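Local structure of pheromone cOB1/lipoprotein, YaeC family (Enterococcus faecalis, 4EF1) at residues Asn65-Val68 against Lys69-Tyr73; Glu98-Asp101 against Gly102-Ile105; Gly132-Arg135 against Thr136-Thr139; Ala206-Lys209 against Glu210-Asn213. The protein probably binds methionine as the lipid-anchored extracytoplasmic receptor of an uptake system, its precursor also being the source of the peptide pheromone cOB1. All coordinates share one frame; numbering follows the deposited sequence.

How the interactions relate
In chain order, the four contacts follow in series, none enclosing or crossing another; each is local and closes only its own turn, not a longer loop. Interaction 1 finishes helix 61-71 and turns the chain toward strand 75-83. Interaction 2 is the tight turn that leads into strand 104-108. Interaction 3 bends the long loop between strands 127-129 and 143-146, and interaction 4 rounds off strand 203-208 before helix 215-225. Interactions 1 and 4 lie at ends of elements of one lobe, their centres about 15 Å apart; interaction 2 belongs to the five-stranded sheet of the other lobe, its centre about 45 Å from that of interaction 4. No two of them touch.

Interaction 1: residues Asn65-Val68 against Lys69-Tyr73; sequences NEAV and KENDY
The carbonyl oxygen of Ala67 is gripped twice by Asn71. Asn71 N reaches Ala67 O at 3.0 Å as the ordinary i to i-4 helical bond, tilted from the carbonyl plane, while Asn71 ND2 closes on Ala67 O at 2.8 Å, lying in the carbonyl plane on a lone pair. The side-chain amide can do this because CG stands beside its own backbone N (chi1 -58°), folding back over the last turn; the oxygen lies close to the amide plane, which fixes the rotation of that group. Just before it in the chain, Lys69 N binds Asn65 O and Glu70 N binds Glu66 O, the latter at 2.9 Å. This is the C-terminal end of helix 61-71, whose opposite end contributes Phe63 to the selenomethionine pocket. Asp72 breaks the helix with positive phi (55°), and Val68 O accepts weak bonds from Asp72 N and from Tyr73 N, the latter at 3.4 Å. The reversal brings Tyr73 back alongside the helix: its ring carbon CE2 lies 4.3 Å from Ala67 CB, and one ring face is covered by Asn71 CB, 3.4 Å above the plane. Val68 CG1 packs 3.3 Å from Tyr73 O. The Tyr73 ring also stacks with Phe75 and leans on Asn45, Lys46 and Glu49 of helix 43-50.

Interaction 2: residues Glu98-Asp101 against Gly102-Ile105; sequences EIPD and GSTI
Ser103 turns both of its donors onto Pro100 O. The hydroxyl OG is the closer, 2.7 Å from Pro100 O and donating to it; the backbone Ser103 N lies 3.2 Å from Pro100 O and closes a type II beta turn over Asp101 and Gly102. Both come from the same face of the carbonyl, the N-H from above its plane, the hydroxyl less tilted. Ser103 places OG beside its own backbone N (chi1 -66°), letting one residue clasp one oxygen twice. The same torsion lays Ser103 OG near the proline ring, 3.4 Å from Pro100 CD. Gly102 takes the second corner with positive phi (75°), as a type II turn requires there. On either arm of the turn, Ile99 and Ile105 have different shapes. Ile99 has CG1 beside its N and an extended chain beyond, whereas Ile105 bends again at chi2 (-62°); they cross at about a right angle, Ile99 CD1 lying 4.1 Å from Ile105 CD1. The other branch of Ile99 is squeezed: Ile99 CG2 lies only 3.4 Å from Ser103 CB. Ile99 rests on Leu150, and Lys148 NZ donates a hydrogen bond to Ile99 O. The chain then enters strand 104-108, where Ile105 packs on Phe152 and pairs through its backbone with strand 151-156, while Thr104 is hydrogen-bonded through its backbone to Ala171, just ahead of strand 172-175.

Interaction 3: residues Gly132-Arg135 against Thr136-Thr139; sequences GVDR and TTAT
Asp134 OD1 receives Thr136 N at 3.1 Å, a side-chain to backbone bond spanning two residues. The exact place of OD1 is unsure, since the model sets it too near the Thr136 hydroxyl, which makes this bond doubtful. The backbone adds a weak bond of its own, Thr137 N to Asp134 O at 3.3 Å. With CG anti to the backbone N, the chi1 of Asp134 (177°) swings the carboxylate toward the backbone of Thr136 and the side chain of Thr137. Thr137 sets OG1 between its own backbone N and carbonyl carbon, which turns the hydroxyl to the aspartate; Thr137 OG1 lies 3.3 Å from Asp134 OD2, at best a weak bond. Arg135 runs extended in another direction, past Leu129, to a salt bridge with Glu122. Farther round, Ala138 CB comes 3.8 Å from Arg135 O and packs on Leu129 and on Leu118 of helix 114-123. If OD1 is placed correctly, the arrangement is consistent with an Asx turn, here in the surface loop that joins strands 127-129 and 143-146 of a small antiparallel sheet.

Interaction 4: residues Ala206-Lys209 against Glu210-Asn213; sequences AVRK and EDEN
A surface salt-bridge network of Arg208, Glu210 and Asp211 wraps the short 3-10 turn that follows strand 203-208. Arg208 NE binds Glu210 OE2 at 3.0 Å; the oxygen sits in the guanidinium plane, at its edge, but is itself met from above the carboxylate plane, the two flat groups being turned 56° apart. Glu210 gets there by setting CG between its backbone N and carbonyl carbon (chi1 64°) and bending back at chi2 toward the arginine. A water bridges the pair, 2.7 Å from Glu210 OE2 and accepting from Arg208 NH2. Asp211 OD2 lies 3.6 Å from Arg208 NH2, well out of the guanidinium plane, a long pairing of charges alone, while a second water, over the guanidinium face, accepts from Arg208 N within hydrogen-bonding distance of Asp211 OD2. The third donor, Arg208 NH1, binds Leu48 O. Lys209 and Glu212 run side by side to a separate salt bridge, Lys209 NZ to Glu212 OE1 at 2.9 Å. In the backbone Asp211 N binds Arg208 O at 2.9 Å and Glu212 N binds Lys209 O at 3.0 Å; such consecutive i to i-3 bonds are characteristic of a 3-10 turn, here leading from the strand toward helix 215-225.

Interaction 1: residues Asn65-Val68 against Lys69-Tyr73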
ATOM      1  N   ASN A  65      12.169   1.606  -1.755  1.00 22.74           N
ATOM      2  CA  ASN A  65      13.430   1.709  -2.554  1.00 23.51           C
ATOM      3  C   ASN A  65      13.469   2.993  -3.392  1.00 25.48           C
ATOM      4  O   ASN A  65      14.525   3.664  -3.511  1.00 27.79           O
ATOM      5  CB  ASN A  65      13.614   0.495  -3.473  1.00 29.32           C
ATOM      6  CG  ASN A  65      13.893  -0.812  -2.719  1.00 34.96           C
ATOM      7  OD1 ASN A  65      14.219  -0.822  -1.536  1.00 32.27           O
ATOM      8  ND2 ASN A  65      13.713  -1.929  -3.410  1.00 33.21           N
ATOM      9  N   GLU A  66      12.340   3.329  -3.999  1.00 23.85           N
ATOM     10  CA  GLU A  66      12.268   4.591  -4.759  1.00 26.73           C
ATOM     11  C   GLU A  66      12.515   5.814  -3.854  1.00 26.28           C
ATOM     12  O   GLU A  66      13.241   6.713  -4.236  1.00 25.85           O
ATOM     13  CB  GLU A  66      10.932   4.725  -5.434  1.00 30.40           C
ATOM     14  CG  GLU A  66      10.861   6.052  -6.142  1.00 33.09           C
ATOM     15  CD  GLU A  66       9.575   6.239  -6.804  1.00 33.61           C
ATOM     16  OE1 GLU A  66       8.592   6.501  -6.060  1.00 32.02           O
ATOM     17  OE2 GLU A  66       9.562   6.150  -8.041  1.00 47.05           O
ATOM     18  N   ALA A  67      11.871   5.827  -2.678  1.00 23.74           N
ATOM     19  CA  ALA A  67      11.999   6.898  -1.719  1.00 23.21           C
ATOM     20  C   ALA A  67      13.446   7.033  -1.213  1.00 25.10           C
ATOM     21  O   ALA A  67      13.944   8.150  -1.067  1.00 23.88           O
ATOM     22  CB  ALA A  67      11.010   6.704  -0.545  1.00 21.39           C
ATOM     23  N   VAL A  68      14.126   5.899  -1.001  1.00 26.49           N
ATOM     24  CA  VAL A  68      15.497   5.876  -0.522  1.00 26.48           C
ATOM     25  C   VAL A  68      16.423   6.437  -1.581  1.00 27.09           C
ATOM     26  O   VAL A  68      17.261   7.289  -1.289  1.00 30.71           O
ATOM     27  CB  VAL A  68      15.936   4.469  -0.061  1.00 25.43           C
ATOM     28  CG1 VAL A  68      17.458   4.398   0.165  1.00 27.14           C
ATOM     29  CG2 VAL A  68      15.201   4.062   1.207  1.00 24.04           C
ATOM     30  N   LYS A  69      16.186   6.035  -2.810  1.00 27.90           N
ATOM     31  CA  LYS A  69      17.004   6.479  -3.934  1.00 32.52           C
ATOM     32  C   LYS A  69      16.827   7.981  -4.199  1.00 33.60           C
ATOM     33  O   LYS A  69      17.790   8.710  -4.364  1.00 39.25           O
ATOM     34  CB  LYS A  69      16.617   5.677  -5.198  1.00 34.07           C
ATOM     35  CG  LYS A  69      17.383   6.106  -6.470  1.00 39.76           C
ATOM     36  CD  LYS A  69      17.322   5.138  -7.653  1.00 43.55           C
ATOM     37  CE  LYS A  69      18.297   5.571  -8.768  1.00 50.29           C
ATOM     38  NZ  LYS A  69      17.798   5.202 -10.132  1.00 57.79           N
ATOM     39  N   GLU A  70      15.574   8.418  -4.240  1.00 33.28           N
ATOM     40  CA  GLU A  70      15.231   9.805  -4.539  1.00 35.02           C
ATOM     41  C   GLU A  70      15.712  10.773  -3.478  1.00 35.35           C
ATOM     42  O   GLU A  70      16.153  11.851  -3.812  1.00 36.16           O
ATOM     43  CB  GLU A  70      13.706   9.946  -4.662  1.00 37.92           C
ATOM     44  CG  GLU A  70      13.180  11.306  -5.078  1.00 41.92           C
ATOM     45  CD  GLU A  70      13.788  11.751  -6.396  1.00 50.60           C
ATOM     46  OE1 GLU A  70      13.911  10.886  -7.299  1.00 52.91           O
ATOM     47  OE2 GLU A  70      14.176  12.937  -6.515  1.00 54.77           O
ATOM     48  N   ASN A  71      15.618  10.374  -2.213  1.00 34.26           N
ATOM     49  CA  ASN A  71      15.850  11.279  -1.077  1.00 35.11           C
ATOM     50  C   ASN A  71      17.101  11.010  -0.247  1.00 35.37           C
ATOM     51  O   ASN A  71      17.342  11.704   0.747  1.00 36.91           O
ATOM     52  CB  ASN A  71      14.606  11.219  -0.168  1.00 33.76           C
ATOM     53  CG  ASN A  71      13.352  11.600  -0.893  1.00 32.57           C
ATOM     54  OD1 ASN A  71      13.105  12.790  -1.081  1.00 41.21           O
ATOM     55  ND2 ASN A  71      12.548  10.596  -1.330  1.00 29.05           N
ATOM     56  N   ASP A  72      17.914  10.028  -0.653  1.00 36.45           N
ATOM     57  CA  ASP A  72      19.114   9.627   0.106  1.00 39.43           C
ATOM     58  C   ASP A  72      18.787   9.271   1.552  1.00 33.98           C
ATOM     59  O   ASP A  72      19.580   9.545   2.460  1.00 36.97           O
ATOM     60  CB  ASP A  72      20.226  10.697   0.066  1.00 46.14           C
ATOM     61  CG  ASP A  72      20.762  10.938  -1.321  1.00 50.83           C
ATOM     62  OD1 ASP A  72      20.242  10.338  -2.271  1.00 56.17           O
ATOM     63  OD2 ASP A  72      21.711  11.733  -1.460  1.00 66.91           O
ATOM     64  N   TYR A  73      17.619   8.674   1.778  1.00 29.92           N
ATOM     65  CA  TYR A  73      17.259   8.288   3.140  1.00 31.15           C
ATOM     66  C   TYR A  73      18.091   7.091   3.574  1.00 31.42           C
ATOM     67  O   TYR A  73      18.142   6.109   2.857  1.00 39.00           O
ATOM     68  CB  TYR A  73      15.796   7.880   3.237  1.00 28.59           C
ATOM     69  CG  TYR A  73      14.764   8.943   3.059  1.00 28.84           C
ATOM     70  CD1 TYR A  73      14.888  10.189   3.664  1.00 31.53           C
ATOM     71  CD2 TYR A  73      13.599   8.666   2.357  1.00 29.22           C
ATOM     72  CE1 TYR A  73      13.911  11.148   3.524  1.00 33.71           C
ATOM     73  CE2 TYR A  73      12.611   9.611   2.221  1.00 32.06           C
ATOM     74  CZ  TYR A  73      12.769  10.840   2.827  1.00 30.45           C
ATOM     75  OH  TYR A  73      11.795  11.743   2.654  1.00 33.83           O
TER

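Interaction 2: residues Glu98-Asp101 against Gly102-Ile105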
ATOM      1  N   GLU A  98     -16.815  -3.889 -19.935  1.00 30.33           N
ATOM      2  CA  GLU A  98     -17.783  -2.827 -20.271  1.00 36.35           C
ATOM      3  C   GLU A  98     -17.149  -1.493 -20.607  1.00 32.59           C
ATOM      4  O   GLU A  98     -17.798  -0.660 -21.201  1.00 30.88           O
ATOM      5  CB  GLU A  98     -18.743  -2.547 -19.089  1.00 45.11           C
ATOM      6  CG  GLU A  98     -19.840  -3.573 -18.865  1.00 54.72           C
ATOM      7  CD  GLU A  98     -20.599  -3.340 -17.559  1.00 64.25           C
ATOM      8  OE1 GLU A  98     -20.297  -2.370 -16.826  1.00 63.87           O
ATOM      9  OE2 GLU A  98     -21.518  -4.125 -17.266  1.00 72.26           O
ATOM     10  N   ILE A  99     -15.904  -1.267 -20.197  1.00 31.53           N
ATOM     11  CA  ILE A  99     -15.207   0.012 -20.446  1.00 31.96           C
ATOM     12  C   ILE A  99     -15.080   0.325 -21.959  1.00 29.56           C
ATOM     13  O   ILE A  99     -14.610  -0.521 -22.738  1.00 27.63           O
ATOM     14  CB  ILE A  99     -13.820   0.038 -19.716  1.00 30.71           C
ATOM     15  CG1 ILE A  99     -14.022   0.146 -18.204  1.00 30.23           C
ATOM     16  CG2 ILE A  99     -12.929   1.158 -20.161  1.00 29.15           C
ATOM     17  CD1 ILE A  99     -12.770  -0.047 -17.374  1.00 28.82           C
ATOM     18  N   PRO A 100     -15.537   1.525 -22.384  1.00 27.28           N
ATOM     19  CA  PRO A 100     -15.428   1.893 -23.784  1.00 26.65           C
ATOM     20  C   PRO A 100     -14.002   2.014 -24.260  1.00 25.53           C
ATOM     21  O   PRO A 100     -13.109   2.363 -23.479  1.00 26.60           O
ATOM     22  CB  PRO A 100     -16.136   3.248 -23.847  1.00 28.18           C
ATOM     23  CG  PRO A 100     -17.094   3.238 -22.691  1.00 28.03           C
ATOM     24  CD  PRO A 100     -16.398   2.456 -21.626  1.00 28.57           C
ATOM     25  N   ASP A 101     -13.789   1.781 -25.543  1.00 25.97           N
ATOM     26  CA  ASP A 101     -12.478   1.995 -26.125  1.00 27.12           C
ATOM     27  C   ASP A 101     -12.061   3.457 -25.925  1.00 27.82           C
ATOM     28  O   ASP A 101     -12.900   4.369 -25.944  1.00 28.63           O
ATOM     29  CB  ASP A 101     -12.429   1.671 -27.616  1.00 26.34           C
ATOM     30  CG  ASP A 101     -12.509   0.168 -27.923  1.00 29.18           C
ATOM     31  OD1 ASP A 101     -12.764  -0.658 -26.997  1.00 26.59           O
ATOM     32  OD2 ASP A 101     -12.301  -0.149 -29.119  1.00 27.02           O
ATOM     33  N   GLY A 102     -10.781   3.672 -25.706  1.00 27.14           N
ATOM     34  CA  GLY A 102     -10.274   5.013 -25.503  1.00 28.36           C
ATOM     35  C   GLY A 102     -10.564   5.656 -24.171  1.00 25.58           C
ATOM     36  O   GLY A 102     -10.282   6.840 -23.995  1.00 27.46           O
ATOM     37  N   SER A 103     -11.107   4.893 -23.224  1.00 24.26           N
ATOM     38  CA  SER A 103     -11.355   5.392 -21.902  1.00 25.00           C
ATOM     39  C   SER A 103     -10.008   5.649 -21.202  1.00 23.73           C
ATOM     40  O   SER A 103      -8.997   5.014 -21.510  1.00 23.05           O
ATOM     41  CB  SER A 103     -12.191   4.390 -21.077  1.00 23.66           C
ATOM     42  OG  SER A 103     -13.500   4.225 -21.599  1.00 23.89           O
ATOM     43  N   THR A 104     -10.031   6.585 -20.262  1.00 23.71           N
ATOM     44  CA  THR A 104      -8.896   6.914 -19.424  1.00 22.35           C
ATOM     45  C   THR A 104      -9.022   6.201 -18.064  1.00 23.51           C
ATOM     46  O   THR A 104     -10.069   6.281 -17.392  1.00 22.08           O
ATOM     47  CB  THR A 104      -8.771   8.442 -19.224  1.00 23.38           C
ATOM     48  OG1 THR A 104      -8.732   9.091 -20.515  1.00 21.95           O
ATOM     49  CG2 THR A 104      -7.517   8.824 -18.354  1.00 22.06           C
ATOM     50  N   ILE A 105      -7.936   5.539 -17.681  1.00 21.49           N
ATOM     51  CA  ILE A 105      -7.793   4.888 -16.397  1.00 22.42           C
ATOM     52  C   ILE A 105      -6.910   5.822 -15.576  1.00 21.34           C
ATOM     53  O   ILE A 105      -5.838   6.251 -16.041  1.00 23.47           O
ATOM     54  CB  ILE A 105      -7.151   3.487 -16.545  1.00 23.37           C
ATOM     55  CG1 ILE A 105      -7.946   2.600 -17.508  1.00 22.48           C
ATOM     56  CG2 ILE A 105      -6.988   2.792 -15.174  1.00 22.27           C
ATOM     57  CD1 ILE A 105      -9.371   2.295 -17.089  1.00 20.46           C
TER

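Interaction 3: residues Gly132-Arg135 against Thr136-Thr139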
ATOM      1  N   GLY A 132      10.722  -8.639 -23.525  1.00 58.29           N
ATOM      2  CA  GLY A 132      11.969  -8.173 -22.949  1.00 63.78           C
ATOM      3  C   GLY A 132      11.818  -6.908 -22.145  1.00 63.21           C
ATOM      4  O   GLY A 132      12.772  -6.143 -22.014  1.00 54.59           O
ATOM      5  N   VAL A 133      10.611  -6.686 -21.618  1.00 63.74           N
ATOM      6  CA  VAL A 133      10.361  -5.584 -20.708  1.00 59.34           C
ATOM      7  C   VAL A 133      10.908  -5.985 -19.350  1.00 57.97           C
ATOM      8  O   VAL A 133      10.807  -7.150 -18.947  1.00 54.49           O
ATOM      9  CB  VAL A 133       8.849  -5.242 -20.530  1.00 53.82           C
ATOM     10  CG1 VAL A 133       8.036  -6.428 -20.015  1.00 52.39           C
ATOM     11  CG2 VAL A 133       8.683  -4.098 -19.554  1.00 48.97           C
ATOM     12  N   ASP A 134      11.484  -5.012 -18.649  1.00 55.49           N
ATOM     13  CA  ASP A 134      11.809  -5.207 -17.263  1.00 56.01           C
ATOM     14  C   ASP A 134      10.502  -5.061 -16.478  1.00 50.12           C
ATOM     15  O   ASP A 134      10.076  -3.944 -16.178  1.00 55.61           O
ATOM     16  CB  ASP A 134      12.861  -4.186 -16.816  1.00 61.38           C
ATOM     17  CG  ASP A 134      13.194  -4.294 -15.339  1.00 60.87           C
ATOM     18  OD1 ASP A 134      12.553  -5.108 -14.621  1.00 47.18           O
ATOM     19  OD2 ASP A 134      14.102  -3.549 -14.902  1.00 69.59           O
ATOM     20  N   ARG A 135       9.860  -6.181 -16.142  1.00 51.42           N
ATOM     21  CA  ARG A 135       8.562  -6.169 -15.406  1.00 46.57           C
ATOM     22  C   ARG A 135       8.589  -5.593 -13.994  1.00 41.56           C
ATOM     23  O   ARG A 135       7.554  -5.185 -13.442  1.00 38.40           O
ATOM     24  CB  ARG A 135       7.968  -7.587 -15.347  1.00 54.08           C
ATOM     25  CG  ARG A 135       7.538  -8.092 -16.709  1.00 53.43           C
ATOM     26  CD  ARG A 135       6.962  -9.490 -16.678  1.00 48.20           C
ATOM     27  NE  ARG A 135       6.313  -9.756 -17.954  1.00 49.16           N
ATOM     28  CZ  ARG A 135       5.034  -9.507 -18.249  1.00 45.36           C
ATOM     29  NH1 ARG A 135       4.172  -9.005 -17.355  1.00 38.07           N
ATOM     30  NH2 ARG A 135       4.605  -9.805 -19.469  1.00 58.00           N
ATOM     31  N   THR A 136       9.772  -5.556 -13.409  1.00 44.67           N
ATOM     32  CA  THR A 136       9.967  -5.033 -12.050  1.00 48.58           C
ATOM     33  C   THR A 136       9.692  -3.507 -11.977  1.00 40.64           C
ATOM     34  O   THR A 136       9.152  -3.020 -10.993  1.00 46.20           O
ATOM     35  CB  THR A 136      11.409  -5.375 -11.555  1.00 49.04           C
ATOM     36  OG1 THR A 136      12.375  -4.761 -12.424  1.00 44.90           O
ATOM     37  CG2 THR A 136      11.661  -6.923 -11.556  1.00 43.81           C
ATOM     38  N   THR A 137      10.037  -2.792 -13.052  1.00 43.38           N
ATOM     39  CA  THR A 137       9.880  -1.334 -13.162  1.00 37.23           C
ATOM     40  C   THR A 137       8.936  -0.953 -14.328  1.00 32.81           C
ATOM     41  O   THR A 137       9.179   0.043 -15.024  1.00 31.47           O
ATOM     42  CB  THR A 137      11.282  -0.715 -13.428  1.00 33.98           C
ATOM     43  OG1 THR A 137      11.788  -1.184 -14.693  1.00 37.44           O
ATOM     44  CG2 THR A 137      12.255  -1.096 -12.329  1.00 32.71           C
ATOM     45  N   ALA A 138       7.861  -1.728 -14.525  1.00 30.33           N
ATOM     46  CA  ALA A 138       6.995  -1.537 -15.688  1.00 28.87           C
ATOM     47  C   ALA A 138       6.326  -0.163 -15.656  1.00 26.10           C
ATOM     48  O   ALA A 138       5.895   0.319 -14.599  1.00 29.70           O
ATOM     49  CB  ALA A 138       5.964  -2.664 -15.846  1.00 26.04           C
ATOM     50  N   THR A 139       6.289   0.480 -16.820  1.00 26.22           N
ATOM     51  CA  THR A 139       5.560   1.746 -17.002  1.00 25.24           C
ATOM     52  C   THR A 139       4.645   1.606 -18.222  1.00 24.71           C
ATOM     53  O   THR A 139       4.677   0.587 -18.957  1.00 22.60           O
ATOM     54  CB  THR A 139       6.493   2.965 -17.136  1.00 27.42           C
ATOM     55  OG1 THR A 139       7.206   2.904 -18.401  1.00 28.08           O
ATOM     56  CG2 THR A 139       7.499   3.039 -15.925  1.00 31.24           C
TER

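Interaction 4: residues Ala206-Lys209 against Glu210-Asn213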
ATOM      1  N   ALA A 206       9.616   0.293   8.719  1.00 19.60           N
ATOM      2  CA  ALA A 206      10.912   0.864   8.292  1.00 19.42           C
ATOM      3  C   ALA A 206      11.485   1.666   9.461  1.00 17.92           C
ATOM      4  O   ALA A 206      10.753   2.299  10.158  1.00 18.22           O
ATOM      5  CB  ALA A 206      10.717   1.749   7.068  1.00 18.63           C
ATOM      6  N   VAL A 207      12.799   1.659   9.609  1.00 19.26           N
ATOM      7  CA  VAL A 207      13.513   2.411  10.657  1.00 20.06           C
ATOM      8  C   VAL A 207      14.770   3.007  10.073  1.00 21.18           C
ATOM      9  O   VAL A 207      15.166   2.628   8.968  1.00 21.86           O
ATOM     10  CB  VAL A 207      13.886   1.504  11.891  1.00 22.35           C
ATOM     11  CG1 VAL A 207      12.603   0.982  12.557  1.00 21.45           C
ATOM     12  CG2 VAL A 207      14.839   0.354  11.515  1.00 22.49           C
ATOM     13  N   ARG A 208      15.425   3.914  10.818  1.00 20.65           N
ATOM     14  CA  ARG A 208      16.710   4.459  10.397  1.00 22.99           C
ATOM     15  C   ARG A 208      17.744   3.346  10.544  1.00 23.86           C
ATOM     16  O   ARG A 208      17.618   2.465  11.424  1.00 22.77           O
ATOM     17  CB  ARG A 208      17.109   5.688  11.242  1.00 23.87           C
ATOM     18  CG  ARG A 208      16.238   6.926  11.031  1.00 23.61           C
ATOM     19  CD  ARG A 208      16.759   8.174  11.763  1.00 23.87           C
ATOM     20  NE  ARG A 208      16.794   7.969  13.207  1.00 23.45           N
ATOM     21  CZ  ARG A 208      15.739   7.969  14.030  1.00 23.04           C
ATOM     22  NH1 ARG A 208      14.529   8.263  13.608  1.00 23.28           N
ATOM     23  NH2 ARG A 208      15.915   7.767  15.319  1.00 24.82           N
ATOM     24  N   LYS A 209      18.774   3.385   9.703  1.00 27.60           N
ATOM     25  CA  LYS A 209      19.794   2.337   9.703  1.00 29.79           C
ATOM     26  C   LYS A 209      20.437   2.089  11.070  1.00 28.69           C
ATOM     27  O   LYS A 209      20.617   0.947  11.451  1.00 30.56           O
ATOM     28  CB  LYS A 209      20.875   2.579   8.636  1.00 34.46           C
ATOM     29  CG  LYS A 209      21.963   1.490   8.661  1.00 40.75           C
ATOM     30  CD  LYS A 209      22.683   1.278   7.346  1.00 51.27           C
ATOM     31  CE  LYS A 209      23.547   0.019   7.399  1.00 57.88           C
ATOM     32  NZ  LYS A 209      22.715  -1.202   7.631  1.00 57.71           N
ATOM     33  N   GLU A 210      20.722   3.148  11.826  1.00 27.90           N
ATOM     34  CA  GLU A 210      21.302   2.981  13.167  1.00 29.26           C
ATOM     35  C   GLU A 210      20.433   2.152  14.157  1.00 27.11           C
ATOM     36  O   GLU A 210      20.953   1.649  15.160  1.00 25.98           O
ATOM     37  CB  GLU A 210      21.668   4.344  13.785  1.00 30.06           C
ATOM     38  CG  GLU A 210      20.497   5.298  14.051  1.00 29.45           C
ATOM     39  CD  GLU A 210      20.265   6.321  12.953  1.00 31.57           C
ATOM     40  OE1 GLU A 210      20.658   6.104  11.778  1.00 33.70           O
ATOM     41  OE2 GLU A 210      19.727   7.392  13.291  1.00 32.43           O
ATOM     42  N   ASP A 211      19.130   2.083  13.907  1.00 25.23           N
ATOM     43  CA  ASP A 211      18.196   1.279  14.681  1.00 24.71           C
ATOM     44  C   ASP A 211      17.833  -0.096  14.070  1.00 26.32           C
ATOM     45  O   ASP A 211      16.838  -0.730  14.476  1.00 26.67           O
ATOM     46  CB  ASP A 211      16.934   2.088  14.925  1.00 26.36           C
ATOM     47  CG  ASP A 211      17.161   3.278  15.860  1.00 26.92           C
ATOM     48  OD1 ASP A 211      18.111   3.253  16.663  1.00 27.23           O
ATOM     49  OD2 ASP A 211      16.361   4.216  15.807  1.00 27.14           O
ATOM     50  N   GLU A 212      18.639  -0.558  13.112  1.00 27.12           N
ATOM     51  CA  GLU A 212      18.414  -1.836  12.413  1.00 27.43           C
ATOM     52  C   GLU A 212      18.305  -3.025  13.371  1.00 27.59           C
ATOM     53  O   GLU A 212      17.491  -3.903  13.169  1.00 25.59           O
ATOM     54  CB  GLU A 212      19.559  -2.073  11.444  1.00 30.27           C
ATOM     55  CG  GLU A 212      19.472  -3.272  10.525  1.00 32.68           C
ATOM     56  CD  GLU A 212      20.642  -3.315   9.557  1.00 37.07           C
ATOM     57  OE1 GLU A 212      21.694  -2.722   9.841  1.00 46.47           O
ATOM     58  OE2 GLU A 212      20.497  -3.938   8.512  1.00 44.59           O
ATOM     59  N   ASN A 213      19.089  -3.011  14.436  1.00 28.85           N
ATOM     60  CA  ASN A 213      19.061  -4.085  15.431  1.00 32.47           C
ATOM     61  C   ASN A 213      18.307  -3.744  16.702  1.00 30.35           C
ATOM     62  O   ASN A 213      18.499  -4.404  17.696  1.00 33.22           O
ATOM     63  CB  ASN A 213      20.492  -4.489  15.789  1.00 35.93           C
ATOM     64  CG  ASN A 213      21.319  -4.821  14.565  1.00 46.43           C
ATOM     65  OD1 ASN A 213      20.841  -5.493  13.652  1.00 50.56           O
ATOM     66  ND2 ASN A 213      22.576  -4.362  14.543  1.00 49.75           N
TER
HETATM   67  O   HOH W   1      14.777   4.905  13.573  1.00 21.36           O
HETATM   68  O   HOH W   2      18.906   7.756  15.845  1.00 25.48           O